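Local coordinates for trypsin-resistant surface T6 protein (Streptococcus pyogenes serotype M6, PDB 4P0D) that probably forms the backbone (shaft) of the pili on this bacterium's surface, as a three-domain pilin with a sorting signal predicted to direct its attachment to the cell wall, at residues F178-Y183 with D250-I255; L209-K214 with F243-I248. The protein carries 1 engineered substitution. All blocks are in the same frame, centred on the assembly; numbering follows the deposited sequence.

Both contacts belong to the Cna-B-like domain in the middle of the chain, with centres about 12 Å apart. Contact 2 is core: all five touching residues are buried, and side chains from strands 202-213 and 242-247 meet. Contact 1 is partly buried, with one buried and two exposed residues among four; there a leucine packs on the loop that follows strand 242-247, touching backbone as well as side chain. Neither interface relies on hydrogen bonds between its two segments, but polar links join them. Lys214 NZ forms a salt bridge with Glu253 OE1 at 2.8 Å, and Trp213 NE1 probably donates a hydrogen bond to Leu252 O at 3.0 Å, tying the end of strand 202-213 to the loop.

Contact 1 of 2, residues F178-Y183 with D250-I255; sequences FELPSY and DSLESI
Leu180 presents its two methyl branches to different parts of the loop 250-255. With chi1 at -65°, its CG lies opposite the carbonyl carbon, from where both methyls fork toward the loop. CD2 of Leu180 meets CD1 of Leu252 at 4.0 Å, an apolar touch between side chains that approach at a slant. The other branch turns to the backbone: Leu180 CD1 lies 4.1 Å from C of Ser254 and 4.0 Å from C of Ile255. Leu252 CD1 is also 4.2 Å from Leu180 CD1, which places this one methyl against both prongs of the Leu180 fork. The areas agree with that reading, since Leu180 contributes 68 Å² and Leu252 29 Å² of the 127 Å² buried. In fold terms, the residue just after strand 171-179 is packed against the connection between strands 242-247 and 258-265 of the Cna-B-like domain. That connection bends through a type I' beta turn from Leu252 to Ile255, with Glu253 (phi/psi 53°/39°) in the left-handed region, as is Ser254, and it is closed by the hydrogen bond from Ile255 N to Leu252 O at 3.0 Å. The turn brings the backbone of Ser254 and Ile255 up to Leu180, while the side chain of Ile255 starts out pointing away from it. Leu252 also packs on Ile233 of strand 231-238, and the hydroxyl of Ser256 is hydrogen-bonded to Phe178 O.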
ATOM      1  N   PHE A 178       6.622   8.585   1.110  1.00 19.77           N
ATOM      2  CA  PHE A 178       7.145   7.874   2.263  1.00 20.55           C
ATOM      3  C   PHE A 178       8.304   8.566   2.954  1.00 20.49           C
ATOM      4  O   PHE A 178       8.976   9.415   2.356  1.00 20.69           O
ATOM      5  CB  PHE A 178       7.480   6.419   1.913  1.00 22.92           C
ATOM      6  CG  PHE A 178       8.413   6.246   0.758  1.00 24.23           C
ATOM      7  CD1 PHE A 178       7.960   6.362  -0.550  1.00 25.85           C
ATOM      8  CD2 PHE A 178       9.746   5.911   0.981  1.00 25.57           C
ATOM      9  CE1 PHE A 178       8.826   6.179  -1.617  1.00 26.93           C
ATOM     10  CE2 PHE A 178      10.624   5.725  -0.078  1.00 26.35           C
ATOM     11  CZ  PHE A 178      10.161   5.858  -1.378  1.00 27.19           C
ATOM     12  N   GLU A 179       8.492   8.231   4.236  1.00 18.07           N
ATOM     13  CA  GLU A 179       9.623   8.724   5.021  1.00 17.62           C
ATOM     14  C   GLU A 179      10.640   7.605   5.101  1.00 15.79           C
ATOM     15  O   GLU A 179      10.296   6.479   5.395  1.00 14.53           O
ATOM     16  CB  GLU A 179       9.172   9.171   6.421  1.00 18.64           C
ATOM     17  CG  GLU A 179       8.194  10.334   6.351  1.00 20.50           C
ATOM     18  CD  GLU A 179       7.532  10.669   7.673  1.00 21.15           C
ATOM     19  OE1 GLU A 179       6.701   9.870   8.177  1.00 21.02           O
ATOM     20  OE2 GLU A 179       7.831  11.765   8.180  1.00 23.25           O
ATOM     21  N   LEU A 180      11.891   7.925   4.800  1.00 15.02           N
ATOM     22  CA  LEU A 180      12.951   6.931   4.748  1.00 14.19           C
ATOM     23  C   LEU A 180      13.476   6.548   6.118  1.00 14.20           C
ATOM     24  O   LEU A 180      13.493   7.367   7.031  1.00 13.42           O
ATOM     25  CB  LEU A 180      14.122   7.459   3.926  1.00 14.21           C
ATOM     26  CG  LEU A 180      13.856   7.697   2.441  1.00 14.51           C
ATOM     27  CD1 LEU A 180      14.970   8.518   1.835  1.00 14.88           C
ATOM     28  CD2 LEU A 180      13.734   6.372   1.709  1.00 14.99           C
ATOM     29  N   PRO A 181      13.973   5.310   6.253  1.00 14.03           N
ATOM     30  CA  PRO A 181      14.797   5.029   7.421  1.00 14.59           C
ATOM     31  C   PRO A 181      16.088   5.840   7.312  1.00 15.05           C
ATOM     32  O   PRO A 181      16.424   6.317   6.222  1.00 14.03           O
ATOM     33  CB  PRO A 181      15.114   3.545   7.268  1.00 14.25           C
ATOM     34  CG  PRO A 181      15.069   3.296   5.808  1.00 14.28           C
ATOM     35  CD  PRO A 181      13.993   4.199   5.286  1.00 14.08           C
ATOM     36  N   SER A 182      16.772   6.014   8.430  1.00 15.71           N
ATOM     37  CA  SER A 182      18.079   6.627   8.452  1.00 17.22           C
ATOM     38  C   SER A 182      19.079   5.518   8.754  1.00 17.11           C
ATOM     39  O   SER A 182      19.047   4.942   9.830  1.00 16.95           O
ATOM     40  CB  SER A 182      18.107   7.716   9.522  1.00 17.95           C
ATOM     41  OG  SER A 182      19.326   8.421   9.503  1.00 19.79           O
ATOM     42  N   TYR A 183      19.938   5.193   7.786  1.00 16.91           N
ATOM     43  CA  TYR A 183      20.978   4.158   7.972  1.00 16.84           C
ATOM     44  C   TYR A 183      22.341   4.825   8.042  1.00 17.49           C
ATOM     45  O   TYR A 183      22.593   5.776   7.306  1.00 18.03           O
ATOM     46  CB  TYR A 183      21.024   3.193   6.790  1.00 15.87           C
ATOM     47  CG  TYR A 183      19.772   2.424   6.497  1.00 14.97           C
ATOM     48  CD1 TYR A 183      19.106   1.722   7.501  1.00 14.33           C
ATOM     49  CD2 TYR A 183      19.282   2.335   5.193  1.00 14.50           C
ATOM     50  CE1 TYR A 183      17.981   0.976   7.228  1.00 14.22           C
ATOM     51  CE2 TYR A 183      18.138   1.598   4.908  1.00 14.17           C
ATOM     52  CZ  TYR A 183      17.498   0.918   5.939  1.00 14.34           C
ATOM     53  OH  TYR A 183      16.389   0.191   5.685  1.00 14.35           O
ATOM     54  N   ASP A 250      21.722   4.809  -1.003  1.00 18.63           N
ATOM     55  CA  ASP A 250      22.765   5.823  -1.100  1.00 21.06           C
ATOM     56  C   ASP A 250      22.461   6.850  -2.206  1.00 21.25           C
ATOM     57  O   ASP A 250      22.706   8.049  -2.006  1.00 24.16           O
ATOM     58  CB  ASP A 250      24.147   5.177  -1.270  1.00 22.82           C
ATOM     59  CG  ASP A 250      24.613   4.444  -0.010  1.00 24.98           C
ATOM     60  OD1 ASP A 250      24.148   4.779   1.092  1.00 25.49           O
ATOM     61  OD2 ASP A 250      25.454   3.529  -0.116  1.00 26.95           O
ATOM     62  N   SER A 251      21.891   6.396  -3.328  0.70 20.26           N
ATOM     63  CA  SER A 251      21.579   7.282  -4.462  0.70 19.77           C
ATOM     64  C   SER A 251      20.458   8.296  -4.188  0.70 19.48           C
ATOM     65  O   SER A 251      20.278   9.247  -4.950  0.70 18.00           O
ATOM     66  CB  SER A 251      21.189   6.457  -5.696  0.70 20.71           C
ATOM     67  OG  SER A 251      19.838   6.015  -5.609  0.70 20.42           O
ATOM     68  N   LEU A 252      19.691   8.080  -3.122  1.00 19.14           N
ATOM     69  CA  LEU A 252      18.558   8.959  -2.800  1.00 18.58           C
ATOM     70  C   LEU A 252      18.958  10.263  -2.119  1.00 19.19           C
ATOM     71  O   LEU A 252      18.169  11.218  -2.095  1.00 17.76           O
ATOM     72  CB  LEU A 252      17.515   8.224  -1.964  1.00 18.29           C
ATOM     73  CG  LEU A 252      16.891   6.967  -2.580  1.00 17.58           C
ATOM     74  CD1 LEU A 252      15.797   6.412  -1.673  1.00 17.52           C
ATOM     75  CD2 LEU A 252      16.343   7.230  -3.977  1.00 17.59           C
ATOM     76  N   GLU A 253      20.182  10.331  -1.581  1.00 20.11           N
ATOM     77  CA  GLU A 253      20.659  11.548  -0.906  1.00 21.12           C
ATOM     78  C   GLU A 253      19.672  11.994   0.186  1.00 21.16           C
ATOM     79  O   GLU A 253      19.392  13.177   0.323  1.00 20.12           O
ATOM     80  CB  GLU A 253      20.884  12.694  -1.918  1.00 23.27           C
ATOM     81  CG  GLU A 253      21.935  12.417  -2.973  1.00 24.05           C
ATOM     82  CD  GLU A 253      21.887  13.366  -4.152  1.00 26.60           C
ATOM     83  OE1 GLU A 253      21.282  14.468  -4.085  1.00 28.67           O
ATOM     84  OE2 GLU A 253      22.474  12.995  -5.178  1.00 28.25           O
ATOM     85  N   SER A 254      19.109  11.030   0.907  1.00 21.28           N
ATOM     86  CA  SER A 254      18.134  11.288   1.980  1.00 22.25           C
ATOM     87  C   SER A 254      16.882  12.079   1.554  1.00 21.63           C
ATOM     88  O   SER A 254      16.240  12.724   2.381  1.00 21.28           O
ATOM     89  CB  SER A 254      18.820  11.991   3.160  1.00 24.16           C
ATOM     90  OG  SER A 254      20.047  11.355   3.493  1.00 25.02           O
ATOM     91  N   ILE A 255      16.532  12.026   0.270  1.00 21.10           N
ATOM     92  CA  ILE A 255      15.314  12.670  -0.233  1.00 21.01           C
ATOM     93  C   ILE A 255      14.409  11.559  -0.768  1.00 19.91           C
ATOM     94  O   ILE A 255      14.849  10.737  -1.567  1.00 18.79           O
ATOM     95  CB  ILE A 255      15.665  13.705  -1.332  1.00 21.76           C
ATOM     96  CG1 ILE A 255      16.346  14.919  -0.696  1.00 23.28           C
ATOM     97  CG2 ILE A 255      14.432  14.162  -2.114  1.00 21.73           C
ATOM     98  CD1 ILE A 255      17.170  15.744  -1.675  1.00 23.72           C
TER

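Contact 2 of 2, residues L209-K214 with F243-I248; sequences LTVEWK and FNLSFI
Leu209 seats a single methyl, CD1, as a bump on one face of the Phe243 ring, 4.2 Å from the ring centroid. At only 8° off the ring normal, this is a CH-pi contact centred on the face. The extended first torsion of Leu209 (chi1 -177°, CG opposite the backbone N) carries the branch across to the ring, and Phe243 meets Tyr261 edge-to-face. Two residues further along each strand the shapes change. Val211 and Leu245 meet end on, with Val211 CG2 and Leu245 CD1 3.8 Å apart. The second prong of Val211 serves a different neighbour: its CG1 comes up to the edge of the Phe247 ring, near the ring plane, 4.3 Å from CE1 of Phe247. The valine is thus a two-pronged bump, one methyl going to the end of Leu245 and the other to the rim of Phe247. These two also fit each other, because Leu245 CD2 sits 3.7 Å above the plane of the Phe247 ring and over its centre, leaving CD1 to face the valine. Strand alternation produces the pattern, with Thr210 and Asn244 pointing away. Ala236, touched by both Leu209 and Leu245, and Ile259, touched by Leu209 and Phe247, add flanking apolar surface. The axes of segments 209-213 and 243-247 approach to 10.9 Å and run in roughly the same direction, crossing at -24°. This spacing, small twist and purely side-chain meeting are typical of facing sheets in a beta sandwich, here the hydrophobic core of the Ig-like Cna-B-like domain.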
ATOM      1  N   LEU A 209       3.428   3.908 -14.437  1.00 14.82           N
ATOM      2  CA  LEU A 209       4.245   4.116 -13.234  1.00 16.29           C
ATOM      3  C   LEU A 209       5.222   5.257 -13.438  1.00 16.14           C
ATOM      4  O   LEU A 209       5.986   5.275 -14.404  1.00 16.71           O
ATOM      5  CB  LEU A 209       5.005   2.829 -12.862  1.00 16.60           C
ATOM      6  CG  LEU A 209       5.859   2.804 -11.587  1.00 18.28           C
ATOM      7  CD1 LEU A 209       4.989   2.931 -10.339  1.00 18.61           C
ATOM      8  CD2 LEU A 209       6.686   1.513 -11.524  1.00 19.06           C
ATOM      9  N   THR A 210       5.185   6.227 -12.538  1.00 16.02           N
ATOM     10  CA  THR A 210       6.115   7.327 -12.599  1.00 16.46           C
ATOM     11  C   THR A 210       6.772   7.513 -11.255  1.00 16.01           C
ATOM     12  O   THR A 210       6.246   7.128 -10.214  1.00 17.33           O
ATOM     13  CB  THR A 210       5.425   8.640 -13.028  1.00 17.08           C
ATOM     14  OG1 THR A 210       4.646   9.141 -11.939  1.00 18.74           O
ATOM     15  CG2 THR A 210       4.525   8.417 -14.214  1.00 16.86           C
ATOM     16  N   VAL A 211       7.950   8.102 -11.278  1.00 16.01           N
ATOM     17  CA  VAL A 211       8.707   8.346 -10.074  1.00 15.51           C
ATOM     18  C   VAL A 211       9.256   9.764 -10.203  1.00 15.79           C
ATOM     19  O   VAL A 211       9.859  10.097 -11.223  1.00 16.84           O
ATOM     20  CB  VAL A 211       9.867   7.321  -9.935  1.00 14.80           C
ATOM     21  CG1 VAL A 211      10.792   7.702  -8.813  1.00 14.82           C
ATOM     22  CG2 VAL A 211       9.348   5.910  -9.729  1.00 14.88           C
ATOM     23  N   GLU A 212       9.003  10.609  -9.205  0.70 15.71           N
ATOM     24  CA  GLU A 212       9.620  11.928  -9.108  0.70 16.24           C
ATOM     25  C   GLU A 212      10.586  11.877  -7.935  0.70 16.04           C
ATOM     26  O   GLU A 212      10.306  11.259  -6.915  0.70 16.34           O
ATOM     27  CB  GLU A 212       8.567  13.038  -8.913  0.70 16.80           C
ATOM     28  CG  GLU A 212       9.101  14.426  -8.521  0.70 17.06           C
ATOM     29  CD  GLU A 212       9.028  14.719  -7.019  0.70 18.22           C
ATOM     30  OE1 GLU A 212       7.892  14.661  -6.482  0.70 19.69           O
ATOM     31  OE2 GLU A 212      10.082  15.020  -6.371  0.70 16.83           O
ATOM     32  N   TRP A 213      11.735  12.505  -8.104  1.00 15.65           N
ATOM     33  CA  TRP A 213      12.759  12.571  -7.059  1.00 16.10           C
ATOM     34  C   TRP A 213      13.515  13.884  -7.259  1.00 17.25           C
ATOM     35  O   TRP A 213      13.910  14.220  -8.378  1.00 15.72           O
ATOM     36  CB  TRP A 213      13.702  11.377  -7.167  1.00 16.11           C
ATOM     37  CG  TRP A 213      14.856  11.401  -6.184  1.00 16.99           C
ATOM     38  CD1 TRP A 213      14.808  11.185  -4.843  1.00 17.16           C
ATOM     39  CD2 TRP A 213      16.216  11.647  -6.501  1.00 17.86           C
ATOM     40  NE1 TRP A 213      16.066  11.291  -4.297  1.00 17.90           N
ATOM     41  CE2 TRP A 213      16.954  11.560  -5.303  1.00 18.09           C
ATOM     42  CE3 TRP A 213      16.892  11.905  -7.690  1.00 18.02           C
ATOM     43  CZ2 TRP A 213      18.335  11.744  -5.262  1.00 18.53           C
ATOM     44  CZ3 TRP A 213      18.252  12.096  -7.646  1.00 18.87           C
ATOM     45  CH2 TRP A 213      18.961  12.009  -6.442  1.00 18.70           C
ATOM     46  N   LYS A 214      13.677  14.628  -6.172  1.00 19.05           N
ATOM     47  CA  LYS A 214      14.278  15.967  -6.207  1.00 20.90           C
ATOM     48  C   LYS A 214      13.604  16.903  -7.213  1.00 20.28           C
ATOM     49  O   LYS A 214      14.264  17.722  -7.829  1.00 19.90           O
ATOM     50  CB  LYS A 214      15.783  15.867  -6.504  1.00 22.55           C
ATOM     51  CG  LYS A 214      16.574  15.237  -5.366  1.00 24.31           C
ATOM     52  CD  LYS A 214      18.014  15.727  -5.321  1.00 25.60           C
ATOM     53  CE  LYS A 214      18.712  15.545  -6.656  1.00 26.65           C
ATOM     54  NZ  LYS A 214      20.184  15.436  -6.486  1.00 28.15           N
ATOM     55  N   PHE A 243       3.371  -3.997  -8.725  1.00 13.05           N
ATOM     56  CA  PHE A 243       4.788  -3.812  -8.947  1.00 12.54           C
ATOM     57  C   PHE A 243       5.602  -3.973  -7.671  1.00 12.80           C
ATOM     58  O   PHE A 243       5.086  -3.831  -6.554  1.00 11.71           O
ATOM     59  CB  PHE A 243       5.057  -2.418  -9.510  1.00 12.39           C
ATOM     60  CG  PHE A 243       4.822  -1.306  -8.525  1.00 12.41           C
ATOM     61  CD1 PHE A 243       3.546  -0.760  -8.361  1.00 12.08           C
ATOM     62  CD2 PHE A 243       5.870  -0.810  -7.744  1.00 12.35           C
ATOM     63  CE1 PHE A 243       3.326   0.254  -7.446  1.00 12.24           C
ATOM     64  CE2 PHE A 243       5.644   0.206  -6.832  1.00 12.65           C
ATOM     65  CZ  PHE A 243       4.372   0.735  -6.676  1.00 12.33           C
ATOM     66  N   ASN A 244       6.887  -4.236  -7.878  1.00 13.53           N
ATOM     67  CA  ASN A 244       7.915  -4.066  -6.862  1.00 14.08           C
ATOM     68  C   ASN A 244       8.909  -3.040  -7.378  1.00 14.34           C
ATOM     69  O   ASN A 244       9.197  -2.996  -8.575  1.00 15.28           O
ATOM     70  CB  ASN A 244       8.622  -5.378  -6.546  1.00 14.38           C
ATOM     71  CG  ASN A 244       7.693  -6.408  -5.924  1.00 14.52           C
ATOM     72  OD1 ASN A 244       6.906  -6.086  -5.060  1.00 15.89           O
ATOM     73  ND2 ASN A 244       7.767  -7.638  -6.391  1.00 15.08           N
ATOM     74  N   LEU A 245       9.381  -2.187  -6.483  1.00 15.29           N
ATOM     75  CA  LEU A 245      10.348  -1.157  -6.824  1.00 15.38           C
ATOM     76  C   LEU A 245      11.378  -1.078  -5.683  1.00 15.46           C
ATOM     77  O   LEU A 245      11.059  -0.691  -4.555  1.00 14.19           O
ATOM     78  CB  LEU A 245       9.659   0.191  -7.063  1.00 16.36           C
ATOM     79  CG  LEU A 245      10.362   1.160  -8.021  1.00 17.21           C
ATOM     80  CD1 LEU A 245       9.585   2.451  -8.182  1.00 18.18           C
ATOM     81  CD2 LEU A 245      11.768   1.447  -7.554  1.00 17.66           C
ATOM     82  N   SER A 246      12.609  -1.470  -5.986  1.00 15.37           N
ATOM     83  CA  SER A 246      13.676  -1.445  -5.004  1.00 16.25           C
ATOM     84  C   SER A 246      14.527  -0.234  -5.295  1.00 16.77           C
ATOM     85  O   SER A 246      15.048  -0.103  -6.405  1.00 18.26           O
ATOM     86  CB  SER A 246      14.519  -2.733  -5.070  1.00 15.82           C
ATOM     87  OG  SER A 246      15.582  -2.697  -4.128  1.00 15.83           O
ATOM     88  N   PHE A 247      14.681   0.650  -4.313  1.00 16.68           N
ATOM     89  CA  PHE A 247      15.559   1.813  -4.487  1.00 16.59           C
ATOM     90  C   PHE A 247      16.959   1.545  -3.952  1.00 16.94           C
ATOM     91  O   PHE A 247      17.173   0.632  -3.155  1.00 16.12           O
ATOM     92  CB  PHE A 247      14.994   3.043  -3.781  1.00 17.53           C
ATOM     93  CG  PHE A 247      13.721   3.578  -4.390  1.00 17.18           C
ATOM     94  CD1 PHE A 247      13.762   4.386  -5.514  1.00 17.44           C
ATOM     95  CD2 PHE A 247      12.491   3.302  -3.809  1.00 17.41           C
ATOM     96  CE1 PHE A 247      12.604   4.896  -6.064  1.00 17.59           C
ATOM     97  CE2 PHE A 247      11.324   3.813  -4.352  1.00 17.27           C
ATOM     98  CZ  PHE A 247      11.377   4.596  -5.485  1.00 17.46           C
ATOM     99  N   ILE A 248      17.903   2.358  -4.414  1.00 16.49           N
ATOM    100  CA  ILE A 248      19.289   2.295  -3.997  1.00 17.55           C
ATOM    101  C   ILE A 248      19.524   3.394  -2.969  1.00 16.16           C
ATOM    102  O   ILE A 248      19.706   4.574  -3.326  1.00 15.14           O
ATOM    103  CB  ILE A 248      20.226   2.465  -5.218  1.00 18.98           C
ATOM    104  CG1 ILE A 248      19.839   1.439  -6.291  1.00 20.27           C
ATOM    105  CG2 ILE A 248      21.692   2.362  -4.790  1.00 19.29           C
ATOM    106  CD1 ILE A 248      20.625   1.568  -7.586  1.00 21.92           C
TER